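Local coordinates for protein putative protease (Parabacteroides distasonis ATCC 8503, PDB 3KD4) that is of unproven function but is probably exported and may act as a protease, at residues D219-E224 with G270-D275. Sequence-based numbering, arbitrary orientation. Where two conformers were deposited one is given.
With PO4 (phosphate ion), chain E.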
loop_
_atom_site.group_PDB
_atom_site.type_symbol
_atom_site.label_atom_id
_atom_site.label_comp_id
_atom_site.label_asym_id
_atom_site.label_seq_id
_atom_site.Cartn_x
_atom_site.Cartn_y
_atom_site.Cartn_z
ATOM N N ASP A 219 -11.026 18.646 -4.004
ATOM C CA ASP A 219 -11.204 19.564 -2.905
ATOM C C ASP A 219 -12.588 20.212 -2.918
ATOM O O ASP A 219 -13.235 20.302 -1.882
ATOM C CB ASP A 219 -10.147 20.625 -3.005
ATOM C CG ASP A 219 -9.908 21.375 -1.699
ATOM O OD1 ASP A 219 -10.421 21.027 -0.602
ATOM O OD2 ASP A 219 -9.119 22.312 -1.808
ATOM N N LYS A 220 -13.039 20.652 -4.097
ATOM C CA LYS A 220 -14.351 21.319 -4.205
ATOM C C LYS A 220 -15.448 20.373 -3.765
ATOM O O LYS A 220 -16.344 20.766 -3.066
ATOM C CB LYS A 220 -14.640 21.806 -5.627
ATOM C CG LYS A 220 -13.822 23.027 -5.997
ATOM C CD LYS A 220 -13.945 23.429 -7.496
ATOM C CE LYS A 220 -12.856 24.481 -7.885
ATOM N NZ LYS A 220 -12.993 24.875 -9.322
ATOM N N ARG A 221 -15.351 19.130 -4.199
ATOM C CA ARG A 221 -16.334 18.113 -3.872
ATOM C C ARG A 221 -16.277 17.808 -2.374
ATOM O O ARG A 221 -17.323 17.620 -1.735
ATOM C CB ARG A 221 -16.122 16.864 -4.754
ATOM C CG ARG A 221 -16.338 17.178 -6.265
ATOM C CD ARG A 221 -15.923 16.075 -7.259
ATOM N NE ARG A 221 -17.033 15.297 -7.804
ATOM C CZ ARG A 221 -17.205 14.009 -7.564
ATOM N NH1 ARG A 221 -16.360 13.384 -6.781
ATOM N NH2 ARG A 221 -18.213 13.342 -8.082
ATOM N N LEU A 222 -15.066 17.774 -1.817
ATOM C CA LEU A 222 -14.930 17.521 -0.378
ATOM C C LEU A 222 -15.644 18.610 0.407
ATOM O O LEU A 222 -16.298 18.316 1.413
ATOM C CB LEU A 222 -13.473 17.438 0.042
ATOM C CG LEU A 222 -12.720 16.184 -0.382
ATOM C CD1 LEU A 222 -11.329 16.167 0.198
ATOM C CD2 LEU A 222 -13.466 14.939 0.015
ATOM N N LYS A 223 -15.537 19.850 -0.082
ATOM C CA LYS A 223 -16.058 21.035 0.604
ATOM C C LYS A 223 -17.545 21.270 0.370
ATOM O O LYS A 223 -18.117 22.141 0.986
ATOM C CB LYS A 223 -15.271 22.291 0.213
ATOM C CG LYS A 223 -13.830 22.348 0.750
ATOM C CD LYS A 223 -12.986 23.360 -0.023
ATOM C CE LYS A 223 -11.770 23.933 0.764
ATOM N NZ LYS A 223 -10.709 23.004 1.360
ATOM N N GLU A 224 -18.173 20.474 -0.475
ATOM C CA GLU A 224 -19.589 20.621 -0.767
ATOM C C GLU A 224 -20.512 20.449 0.444
ATOM O O GLU A 224 -21.536 21.079 0.458
ATOM C CB GLU A 224 -20.044 19.646 -1.858
ATOM C CG GLU A 224 -19.796 20.134 -3.287
ATOM C CD GLU A 224 -20.017 19.044 -4.337
ATOM O OE1 GLU A 224 -20.581 17.975 -3.991
ATOM O OE2 GLU A 224 -19.604 19.253 -5.510
ATOM N N GLY A 270 -17.213 7.091 -6.672
ATOM C CA GLY A 270 -17.174 8.215 -7.620
ATOM C C GLY A 270 -16.254 9.359 -7.193
ATOM O O GLY A 270 -16.489 10.522 -7.562
ATOM N N TYR A 271 -15.207 9.031 -6.439
ATOM C CA TYR A 271 -14.289 10.033 -5.910
ATOM C C TYR A 271 -14.995 11.119 -5.068
ATOM O O TYR A 271 -14.667 12.301 -5.158
ATOM C CB TYR A 271 -13.452 10.677 -7.048
ATOM C CG TYR A 271 -12.647 9.666 -7.788
ATOM C CD1 TYR A 271 -11.396 9.287 -7.329
ATOM C CD2 TYR A 271 -13.170 9.009 -8.895
ATOM C CE1 TYR A 271 -10.653 8.339 -7.977
ATOM C CE2 TYR A 271 -12.420 8.049 -9.574
ATOM C CZ TYR A 271 -11.183 7.705 -9.094
ATOM O OH TYR A 271 -10.436 6.778 -9.752
ATOM N N THR A 272 -15.921 10.711 -4.204
ATOM C CA THR A 272 -16.378 11.721 -3.239
ATOM C C THR A 272 -16.680 11.069 -1.903
ATOM O O THR A 272 -16.169 9.957 -1.611
ATOM C CB THR A 272 -17.528 12.645 -3.793
ATOM O OG1 THR A 272 -17.802 13.751 -2.872
ATOM C CG2 THR A 272 -18.772 11.826 -4.066
ATOM N N VAL A 273 -17.332 11.842 -1.051
ATOM C CA VAL A 273 -17.484 11.546 0.357
ATOM C C VAL A 273 -18.930 11.677 0.695
ATOM O O VAL A 273 -19.660 12.370 -0.008
ATOM C CB VAL A 273 -16.668 12.540 1.218
ATOM C CG1 VAL A 273 -15.158 12.222 1.107
ATOM C CG2 VAL A 273 -16.988 14.047 0.892
ATOM N N ARG A 274 -19.370 10.990 1.751
ATOM C CA ARG A 274 -20.660 11.303 2.320
ATOM C C ARG A 274 -20.571 12.686 2.923
ATOM O O ARG A 274 -19.492 13.225 3.178
ATOM C CB ARG A 274 -21.079 10.318 3.399
ATOM C CG ARG A 274 -21.435 8.946 2.846
ATOM C CD ARG A 274 -21.633 7.971 3.993
ATOM N NE ARG A 274 -20.358 7.642 4.615
ATOM C CZ ARG A 274 -20.191 7.240 5.867
ATOM N NH1 ARG A 274 -21.217 7.048 6.695
ATOM N NH2 ARG A 274 -18.965 7.008 6.296
ATOM N N ASP A 275 -21.732 13.265 3.152
ATOM C CA ASP A 275 -21.810 14.480 3.896
ATOM C C ASP A 275 -20.987 14.351 5.187
ATOM O O ASP A 275 -21.160 13.393 5.923
ATOM C CB ASP A 275 -23.266 14.702 4.223
ATOM C CG ASP A 275 -23.460 15.857 5.088
ATOM O OD1 ASP A 275 -23.491 16.959 4.524
ATOM O OD2 ASP A 275 -23.554 15.658 6.312
HETATM P P PO4 E . -10.103 27.210 -10.058
HETATM O O1 PO4 E . -10.238 26.510 -11.404
HETATM O O2 PO4 E . -10.483 28.679 -10.195
HETATM O O3 PO4 E . -10.934 26.565 -8.993
HETATM O O4 PO4 E . -8.677 27.262 -9.528
#
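The carbonyl oxygen of Gly270 takes two N-H groups from one guanidinium: Arg221 NH1 donates to Gly270 O at 3.0 Å, and Arg221 NH2 adds a weak bond to Gly270 O at 3.3 Å. Gly270 O thus serves as a shared acceptor in a helix-to-loop contact, tying helix 211-222, near its C-terminal part, to the irregular loop that leads into helix 276-282. Both belong to the helical part of the chain that precedes the antiparallel sheet beginning with strand 305-312. NH1 approaches with a C=O...N angle of 145°, slightly tilted from the carbonyl plane. The N-H...O angle of 141° is far from straight. Tyr271 O also lies at the guanidinium edge, near its plane, but the angle is too poor for a hydrogen bond. In the side chain of Arg221, chi3 (102°) turns NE off the extended path; the residue is modelled in two conformers, so the bonds described belong to one of them and are less certain. Thr272, likewise modelled twice, sets CB obliquely against the guanidinium, 3.3 Å from Arg221 NH1. Its OG1 stands anti to the backbone N and accepts a weak bond from Val273 N. One residue further along each segment the contact becomes apolar: Leu222 and Val273 cross at about a right angle, and Leu288 of helix 287-300 touches both. Asp275 is the N-cap of helix 276-282. Away from the loop, Lys223 NZ reaches back one turn to Asp219 OD1 in a salt bridge of 2.8 Å, while Lys220 NZ donates to a phosphate ion, probably from the crystallisation liquor. In the apolar patch Leu222 CD2 meets both methyls of Val273, lying 3.7 Å from Val273 CG2 and pressed to a tight 3.4 Å against Val273 CG1.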